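Protein p13 MTCP-1 (Homo sapiens, PDB 1A1X) binds the PH domain of the kinases AKT1 and AKT2, but not AKT3, and enhances their phosphorylation and activation. Local coordinates at residues Q65-W70 with D80-W86; A9-H13 with E75-M79. One frame throughout, in Å; residues are numbered along the deposited sequence.

A small β-barrel is held by more than strand pairing, and the two contacts, centres about 12 Å apart, illustrate two kinds of side-chain bridge. Each mixes buried with exposed residues and leans on the strands 69-73, 77-80 and 85-94. Contact 1 joins the entry to strand 69-73 with the turn between the next two strands, through an indole pair inside and an asparagine side chain bonded to backbone nearer the surface. Contact 2 is smaller, 184 Å² against 396 Å²: chiefly one tyrosine of strand 77-80 reaches the proline-rich lead-in of strand 13-16, E76 adding marginally. Their segments alternate along the chain and meet at W86 N and Y78 O, 2.8 Å apart, probably hydrogen-bonded.

Contact 1 of 2, residues Q65-W70 with D80-W86; sequences QLPLMW and DNNSRLW
This is a loop-to-turn contact at one end of the β-barrel, where the irregular lead-in 65-68 (L66 and P67 extended, Q65 and L68 helical in phi/psi) and the start of strand 69-73 pack against the turn joining strands 77-80 and 85-94. W70 and D80 set the register, CA to CA 4.4 Å, and M69 O receives a CA-H···O contact from D80 CA at 3.0 Å. D80 to S83 form a type I turn. D80, chi1 p, organises it: D80 OD1 accepts from N82 N (an Asx turn) and R84 N, and D80 OD2 from W86 NE1, all at 2.9 Å, the last almost linearly. In this TCL1-family barrel of eight antiparallel strands both tryptophans are buried, W86 reaching L41, A43, L102 and L104. W70 and W86, both chi1 m, make a T-shaped pair, edge of W70 toward face of W86, the centroids of their five-membered rings 4.3 Å apart and planes at 90°; W70 NE1 lies 3.3 Å from W86 CD1. P67 CD rests 4.0 Å from W86 CZ2. Nearer the surface N81, chi1 p, bonds the backbone where lead-in becomes strand: N81 OD1 accepts from M69 N at 3.2 Å and, weakly, from L68 N at 2.9 Å.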
ATOM      1  N   GLN A  65     -17.135  -0.524 -12.859  1.00 20.79           N
ATOM      2  CA  GLN A  65     -16.228  -1.585 -12.401  1.00 20.97           C
ATOM      3  C   GLN A  65     -16.302  -1.740 -10.869  1.00 17.84           C
ATOM      4  O   GLN A  65     -15.953  -2.784 -10.313  1.00 18.22           O
ATOM      5  CB  GLN A  65     -14.786  -1.280 -12.826  1.00 20.52           C
ATOM      6  CG  GLN A  65     -14.569  -1.299 -14.333  1.00 20.61           C
ATOM      7  CD  GLN A  65     -13.126  -1.036 -14.703  1.00 24.18           C
ATOM      8  OE1 GLN A  65     -12.683   0.108 -14.724  1.00 27.16           O
ATOM      9  NE2 GLN A  65     -12.379  -2.095 -14.976  1.00 22.39           N
ATOM     10  N   LEU A  66     -16.738  -0.676 -10.206  1.00 16.91           N
ATOM     11  CA  LEU A  66     -16.895  -0.634  -8.752  1.00 17.29           C
ATOM     12  C   LEU A  66     -18.335  -1.016  -8.386  1.00 15.83           C
ATOM     13  O   LEU A  66     -19.273  -0.759  -9.153  1.00 14.50           O
ATOM     14  CB  LEU A  66     -16.565   0.772  -8.231  1.00 19.92           C
ATOM     15  CG  LEU A  66     -15.130   1.102  -7.807  1.00 21.14           C
ATOM     16  CD1 LEU A  66     -14.153   0.017  -8.226  1.00 21.08           C
ATOM     17  CD2 LEU A  66     -14.731   2.461  -8.362  1.00 20.36           C
ATOM     18  N   PRO A  67     -18.532  -1.590  -7.190  1.00 14.35           N
ATOM     19  CA  PRO A  67     -19.862  -2.007  -6.736  1.00 14.67           C
ATOM     20  C   PRO A  67     -20.746  -0.925  -6.141  1.00 14.26           C
ATOM     21  O   PRO A  67     -20.296   0.188  -5.852  1.00 13.77           O
ATOM     22  CB  PRO A  67     -19.533  -3.082  -5.704  1.00 12.70           C
ATOM     23  CG  PRO A  67     -18.310  -2.522  -5.048  1.00 16.82           C
ATOM     24  CD  PRO A  67     -17.496  -1.976  -6.213  1.00 14.43           C
ATOM     25  N   LEU A  68     -22.021  -1.271  -5.975  1.00 13.52           N
ATOM     26  CA  LEU A  68     -23.007  -0.371  -5.385  1.00 13.91           C
ATOM     27  C   LEU A  68     -22.738  -0.260  -3.888  1.00 12.87           C
ATOM     28  O   LEU A  68     -23.028   0.764  -3.271  1.00 11.98           O
ATOM     29  CB  LEU A  68     -24.427  -0.910  -5.584  1.00 12.66           C
ATOM     30  CG  LEU A  68     -25.008  -1.059  -6.987  1.00 17.85           C
ATOM     31  CD1 LEU A  68     -26.408  -1.633  -6.875  1.00 17.81           C
ATOM     32  CD2 LEU A  68     -25.047   0.276  -7.697  1.00 18.03           C
ATOM     33  N   MET A  69     -22.180  -1.316  -3.306  1.00 11.64           N
ATOM     34  CA  MET A  69     -21.896  -1.313  -1.882  1.00 16.65           C
ATOM     35  C   MET A  69     -20.852  -2.331  -1.458  1.00 16.10           C
ATOM     36  O   MET A  69     -20.688  -3.376  -2.087  1.00 15.01           O
ATOM     37  CB  MET A  69     -23.171  -1.594  -1.096  1.00 20.53           C
ATOM     38  CG  MET A  69     -23.745  -2.970  -1.368  1.00 29.19           C
ATOM     39  SD  MET A  69     -24.208  -3.833   0.136  1.00 46.93           S
ATOM     40  CE  MET A  69     -22.728  -4.744   0.460  1.00 38.88           C
ATOM     41  N   TRP A  70     -20.177  -2.013  -0.357  1.00 13.15           N
ATOM     42  CA  TRP A  70     -19.167  -2.873   0.246  1.00 10.26           C
ATOM     43  C   TRP A  70     -19.591  -3.003   1.698  1.00 10.68           C
ATOM     44  O   TRP A  70     -19.968  -2.011   2.314  1.00 12.34           O
ATOM     45  CB  TRP A  70     -17.785  -2.215   0.199  1.00 12.59           C
ATOM     46  CG  TRP A  70     -16.989  -2.483  -1.031  1.00 10.88           C
ATOM     47  CD1 TRP A  70     -16.564  -3.694  -1.484  1.00  8.84           C
ATOM     48  CD2 TRP A  70     -16.404  -1.502  -1.897  1.00  8.55           C
ATOM     49  NE1 TRP A  70     -15.736  -3.527  -2.570  1.00  7.96           N
ATOM     50  CE2 TRP A  70     -15.620  -2.192  -2.842  1.00  9.30           C
ATOM     51  CE3 TRP A  70     -16.462  -0.102  -1.957  1.00  6.59           C
ATOM     52  CZ2 TRP A  70     -14.891  -1.530  -3.842  1.00  9.37           C
ATOM     53  CZ3 TRP A  70     -15.741   0.559  -2.951  1.00 10.38           C
ATOM     54  CH2 TRP A  70     -14.963  -0.162  -3.882  1.00  9.72           C
ATOM     55  N   ASP A  80     -19.149  -7.281  -1.590  1.00 10.24           N
ATOM     56  CA  ASP A  80     -19.963  -6.315  -2.311  1.00 10.68           C
ATOM     57  C   ASP A  80     -21.385  -6.822  -2.548  1.00 13.19           C
ATOM     58  O   ASP A  80     -21.762  -7.895  -2.060  1.00 16.65           O
ATOM     59  CB  ASP A  80     -19.293  -5.882  -3.626  1.00 11.02           C
ATOM     60  CG  ASP A  80     -19.101  -7.028  -4.634  1.00 13.93           C
ATOM     61  OD1 ASP A  80     -19.833  -8.037  -4.597  1.00 13.00           O
ATOM     62  OD2 ASP A  80     -18.207  -6.894  -5.504  1.00 15.93           O
ATOM     63  N   ASN A  81     -22.158  -6.066  -3.320  1.00 16.40           N
ATOM     64  CA  ASN A  81     -23.540  -6.429  -3.618  1.00 18.10           C
ATOM     65  C   ASN A  81     -23.701  -7.650  -4.527  1.00 16.47           C
ATOM     66  O   ASN A  81     -24.783  -8.231  -4.591  1.00 17.21           O
ATOM     67  CB  ASN A  81     -24.278  -5.231  -4.198  1.00 13.98           C
ATOM     68  CG  ASN A  81     -23.536  -4.614  -5.332  1.00 14.03           C
ATOM     69  OD1 ASN A  81     -22.519  -3.953  -5.132  1.00 13.53           O
ATOM     70  ND2 ASN A  81     -24.003  -4.866  -6.544  1.00 16.16           N
ATOM     71  N   ASN A  82     -22.627  -8.048  -5.206  1.00 17.77           N
ATOM     72  CA  ASN A  82     -22.648  -9.225  -6.082  1.00 16.10           C
ATOM     73  C   ASN A  82     -22.079 -10.466  -5.379  1.00 16.16           C
ATOM     74  O   ASN A  82     -21.862 -11.493  -6.018  1.00 19.80           O
ATOM     75  CB  ASN A  82     -21.827  -8.967  -7.344  1.00 18.78           C
ATOM     76  CG  ASN A  82     -22.371  -7.832  -8.171  1.00 22.33           C
ATOM     77  OD1 ASN A  82     -21.616  -7.037  -8.730  1.00 23.21           O
ATOM     78  ND2 ASN A  82     -23.687  -7.750  -8.260  1.00 27.16           N
ATOM     79  N   SER A  83     -21.820 -10.351  -4.077  1.00 17.04           N
ATOM     80  CA  SER A  83     -21.250 -11.426  -3.251  1.00 17.78           C
ATOM     81  C   SER A  83     -19.757 -11.661  -3.453  1.00 17.32           C
ATOM     82  O   SER A  83     -19.212 -12.643  -2.944  1.00 21.76           O
ATOM     83  CB  SER A  83     -21.995 -12.756  -3.426  1.00 18.73           C
ATOM     84  OG  SER A  83     -23.204 -12.759  -2.699  1.00 31.03           O
ATOM     85  N   ARG A  84     -19.097 -10.775  -4.193  1.00 16.34           N
ATOM     86  CA  ARG A  84     -17.666 -10.909  -4.428  1.00 15.27           C
ATOM     87  C   ARG A  84     -16.901 -10.355  -3.237  1.00 14.93           C
ATOM     88  O   ARG A  84     -17.393  -9.470  -2.541  1.00 12.68           O
ATOM     89  CB  ARG A  84     -17.268 -10.167  -5.690  1.00 17.72           C
ATOM     90  CG  ARG A  84     -17.992 -10.658  -6.905  1.00 25.25           C
ATOM     91  CD  ARG A  84     -17.699  -9.773  -8.087  1.00 34.69           C
ATOM     92  NE  ARG A  84     -18.471 -10.167  -9.264  1.00 42.42           N
ATOM     93  CZ  ARG A  84     -18.989  -9.307 -10.134  1.00 45.31           C
ATOM     94  NH1 ARG A  84     -18.818  -8.001  -9.956  1.00 47.22           N
ATOM     95  NH2 ARG A  84     -19.677  -9.751 -11.180  1.00 47.36           N
ATOM     96  N   LEU A  85     -15.707 -10.894  -3.004  1.00 14.33           N
ATOM     97  CA  LEU A  85     -14.852 -10.481  -1.896  1.00 17.03           C
ATOM     98  C   LEU A  85     -13.699  -9.613  -2.355  1.00 15.42           C
ATOM     99  O   LEU A  85     -13.104  -9.851  -3.404  1.00 15.71           O
ATOM    100  CB  LEU A  85     -14.306 -11.698  -1.149  1.00 20.80           C
ATOM    101  CG  LEU A  85     -15.072 -12.207   0.073  1.00 24.06           C
ATOM    102  CD1 LEU A  85     -16.553 -12.257  -0.204  1.00 25.84           C
ATOM    103  CD2 LEU A  85     -14.553 -13.577   0.459  1.00 31.93           C
ATOM    104  N   TRP A  86     -13.414  -8.587  -1.563  1.00 14.08           N
ATOM    105  CA  TRP A  86     -12.335  -7.650  -1.839  1.00 10.66           C
ATOM    106  C   TRP A  86     -11.403  -7.676  -0.641  1.00 12.64           C
ATOM    107  O   TRP A  86     -11.820  -7.385   0.473  1.00 13.85           O
ATOM    108  CB  TRP A  86     -12.877  -6.234  -2.024  1.00  7.24           C
ATOM    109  CG  TRP A  86     -13.768  -6.072  -3.212  1.00  9.74           C
ATOM    110  CD1 TRP A  86     -15.020  -6.600  -3.374  1.00 10.12           C
ATOM    111  CD2 TRP A  86     -13.497  -5.311  -4.396  1.00  8.32           C
ATOM    112  NE1 TRP A  86     -15.541  -6.214  -4.582  1.00 12.02           N
ATOM    113  CE2 TRP A  86     -14.632  -5.421  -5.232  1.00  8.47           C
ATOM    114  CE3 TRP A  86     -12.408  -4.541  -4.832  1.00  9.41           C
ATOM    115  CZ2 TRP A  86     -14.713  -4.794  -6.483  1.00 11.95           C
ATOM    116  CZ3 TRP A  86     -12.487  -3.912  -6.072  1.00  8.69           C
ATOM    117  CH2 TRP A  86     -13.632  -4.044  -6.883  1.00 15.01           C
TER

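Contact 2 of 2, residues A9-H13 with E75-M79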
ATOM      1  N   ALA A   9     -10.186   1.309  12.941  1.00 28.39           N
ATOM      2  CA  ALA A   9     -11.029   0.390  12.181  1.00 23.88           C
ATOM      3  C   ALA A   9     -11.556   0.932  10.855  1.00 19.87           C
ATOM      4  O   ALA A   9     -11.827   2.131  10.714  1.00 18.30           O
ATOM      5  CB  ALA A   9     -12.192  -0.088  13.044  1.00 23.25           C
ATOM      6  N   PRO A  10     -11.662   0.051   9.846  1.00 18.90           N
ATOM      7  CA  PRO A  10     -12.166   0.438   8.526  1.00 18.82           C
ATOM      8  C   PRO A  10     -13.679   0.595   8.605  1.00 16.65           C
ATOM      9  O   PRO A  10     -14.300   0.133   9.563  1.00 16.16           O
ATOM     10  CB  PRO A  10     -11.764  -0.755   7.651  1.00 16.22           C
ATOM     11  CG  PRO A  10     -11.809  -1.893   8.590  1.00 17.71           C
ATOM     12  CD  PRO A  10     -11.141  -1.327   9.817  1.00 18.47           C
ATOM     13  N   PRO A  11     -14.286   1.295   7.632  1.00 17.77           N
ATOM     14  CA  PRO A  11     -15.742   1.455   7.682  1.00 17.80           C
ATOM     15  C   PRO A  11     -16.503   0.132   7.565  1.00 16.54           C
ATOM     16  O   PRO A  11     -16.108  -0.766   6.826  1.00 16.67           O
ATOM     17  CB  PRO A  11     -16.029   2.390   6.499  1.00 15.87           C
ATOM     18  CG  PRO A  11     -14.921   2.120   5.562  1.00 13.61           C
ATOM     19  CD  PRO A  11     -13.723   2.024   6.483  1.00 15.18           C
ATOM     20  N   ASP A  12     -17.562   0.007   8.358  1.00 18.08           N
ATOM     21  CA  ASP A  12     -18.421  -1.168   8.360  1.00 17.00           C
ATOM     22  C   ASP A  12     -19.069  -1.344   6.982  1.00 15.91           C
ATOM     23  O   ASP A  12     -19.318  -2.464   6.528  1.00 15.96           O
ATOM     24  CB  ASP A  12     -19.481  -1.007   9.448  1.00 23.98           C
ATOM     25  CG  ASP A  12     -20.574  -2.027   9.342  1.00 34.63           C
ATOM     26  OD1 ASP A  12     -20.285  -3.235   9.509  1.00 42.77           O
ATOM     27  OD2 ASP A  12     -21.723  -1.614   9.072  1.00 42.27           O
ATOM     28  N   HIS A  13     -19.367  -0.225   6.335  1.00 16.48           N
ATOM     29  CA  HIS A  13     -19.946  -0.258   5.000  1.00 17.19           C
ATOM     30  C   HIS A  13     -19.751   1.022   4.196  1.00 16.91           C
ATOM     31  O   HIS A  13     -19.490   2.106   4.746  1.00 15.83           O
ATOM     32  CB  HIS A  13     -21.423  -0.669   5.036  1.00 25.37           C
ATOM     33  CG  HIS A  13     -22.308   0.270   5.791  1.00 29.62           C
ATOM     34  ND1 HIS A  13     -22.882  -0.064   7.000  1.00 33.44           N
ATOM     35  CD2 HIS A  13     -22.774   1.503   5.479  1.00 32.29           C
ATOM     36  CE1 HIS A  13     -23.670   0.921   7.396  1.00 34.91           C
ATOM     37  NE2 HIS A  13     -23.624   1.884   6.491  1.00 32.19           N
ATOM     38  N   GLU A  75     -12.042 -11.480   8.341  1.00 30.64           N
ATOM     39  CA  GLU A  75     -10.727 -11.696   7.732  1.00 31.65           C
ATOM     40  C   GLU A  75     -10.267 -10.503   6.892  1.00 28.27           C
ATOM     41  O   GLU A  75      -9.645 -10.668   5.840  1.00 29.39           O
ATOM     42  CB  GLU A  75     -10.723 -12.971   6.871  1.00 37.57           C
ATOM     43  CG  GLU A  75     -11.234 -14.221   7.571  1.00 43.26           C
ATOM     44  CD  GLU A  75     -10.413 -14.576   8.786  1.00 50.20           C
ATOM     45  OE1 GLU A  75      -9.189 -14.765   8.640  1.00 53.62           O
ATOM     46  OE2 GLU A  75     -10.988 -14.663   9.891  1.00 54.09           O
ATOM     47  N   GLU A  76     -10.574  -9.301   7.368  1.00 24.07           N
ATOM     48  CA  GLU A  76     -10.198  -8.067   6.696  1.00 24.29           C
ATOM     49  C   GLU A  76     -10.430  -8.031   5.201  1.00 20.63           C
ATOM     50  O   GLU A  76      -9.502  -8.023   4.396  1.00 18.08           O
ATOM     51  CB  GLU A  76      -8.761  -7.672   7.039  1.00 32.67           C
ATOM     52  CG  GLU A  76      -8.615  -7.198   8.482  1.00 44.16           C
ATOM     53  CD  GLU A  76      -9.718  -6.214   8.892  1.00 51.92           C
ATOM     54  OE1 GLU A  76      -9.538  -4.991   8.688  1.00 56.04           O
ATOM     55  OE2 GLU A  76     -10.770  -6.666   9.410  1.00 52.76           O
ATOM     56  N   ARG A  77     -11.699  -8.017   4.843  1.00 18.61           N
ATOM     57  CA  ARG A  77     -12.108  -7.944   3.459  1.00 17.16           C
ATOM     58  C   ARG A  77     -13.545  -7.469   3.406  1.00 15.52           C
ATOM     59  O   ARG A  77     -14.213  -7.385   4.436  1.00 18.04           O
ATOM     60  CB  ARG A  77     -11.918  -9.291   2.752  1.00 17.74           C
ATOM     61  CG  ARG A  77     -12.484 -10.460   3.468  1.00 24.36           C
ATOM     62  CD  ARG A  77     -11.719 -11.719   3.100  1.00 29.77           C
ATOM     63  NE  ARG A  77     -12.401 -12.889   3.640  1.00 36.45           N
ATOM     64  CZ  ARG A  77     -12.242 -14.127   3.190  1.00 41.91           C
ATOM     65  NH1 ARG A  77     -11.405 -14.375   2.185  1.00 41.81           N
ATOM     66  NH2 ARG A  77     -12.978 -15.106   3.699  1.00 42.87           N
ATOM     67  N   TYR A  78     -13.979  -7.056   2.221  1.00 14.26           N
ATOM     68  CA  TYR A  78     -15.334  -6.562   2.025  1.00 12.21           C
ATOM     69  C   TYR A  78     -16.095  -7.429   1.049  1.00 12.38           C
ATOM     70  O   TYR A  78     -15.523  -7.951   0.093  1.00 13.31           O
ATOM     71  CB  TYR A  78     -15.310  -5.145   1.459  1.00 11.37           C
ATOM     72  CG  TYR A  78     -14.968  -4.064   2.450  1.00 13.61           C
ATOM     73  CD1 TYR A  78     -15.966  -3.430   3.188  1.00 11.56           C
ATOM     74  CD2 TYR A  78     -13.651  -3.657   2.634  1.00 10.08           C
ATOM     75  CE1 TYR A  78     -15.661  -2.415   4.086  1.00 13.82           C
ATOM     76  CE2 TYR A  78     -13.335  -2.647   3.526  1.00 13.45           C
ATOM     77  CZ  TYR A  78     -14.341  -2.030   4.250  1.00 16.37           C
ATOM     78  OH  TYR A  78     -14.019  -1.038   5.148  1.00 15.20           O
ATOM     79  N   MET A  79     -17.384  -7.606   1.313  1.00 12.71           N
ATOM     80  CA  MET A  79     -18.230  -8.349   0.401  1.00 13.56           C
ATOM     81  C   MET A  79     -19.108  -7.291  -0.260  1.00 12.04           C
ATOM     82  O   MET A  79     -19.694  -6.462   0.432  1.00 14.41           O
ATOM     83  CB  MET A  79     -19.105  -9.373   1.129  1.00 11.12           C
ATOM     84  CG  MET A  79     -20.001 -10.147   0.157  1.00 14.73           C
ATOM     85  SD  MET A  79     -21.036 -11.403   0.892  1.00 19.00           S
ATOM     86  CE  MET A  79     -19.973 -12.807   0.789  1.00 15.38           C
TER
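How a barrel recruits a segment without regular structure is seen where the lead-in to strand 13-16 meets strand 77-80. In the antiparallel barrel of the TCL1 family, where strand 69-73 lies between them, the backbones of 9-13 and 75-79 stay well apart, the closest CA atoms, those of P10 and E76, being 8.9 Å from each other. A long side chain has to bridge the gap, and Y78 does so.

The polar part of the contact is one hydrogen bond, in which Y78 OH donates to P11 O at 2.7 Å. A proline has no backbone N-H to give, but its carbonyl is a good acceptor, and here it lies at the edge of the ring, near its plane. The CA-to-CB bond of Y78 points toward the lead-in and chi1 is m, which places the hydroxyl at the carbonyl.

Van der Waals packing accompanies that bond: P10 CB and P11 CG lie 3.4 and 3.3 Å from Y78 OH, and 4.5 and 4.4 Å from Y78 CZ, so both pyrrolidine rings meet the end of the phenol. L100 touches both P11 and Y78, and L72 both P10 and Y78, which ties the contact to strands 97-104 and 69-73. At the exposed margin, P10 CG approaches E76 OE1 to 3.8 Å.

Beyond the prolines, hydrogen bonding fixes the lead-in itself. The backbone of D12 pairs with that of L72 and D12 N donates to E25; within the segment, H13 ND1 donates to D12 OD2 at 2.8 Å.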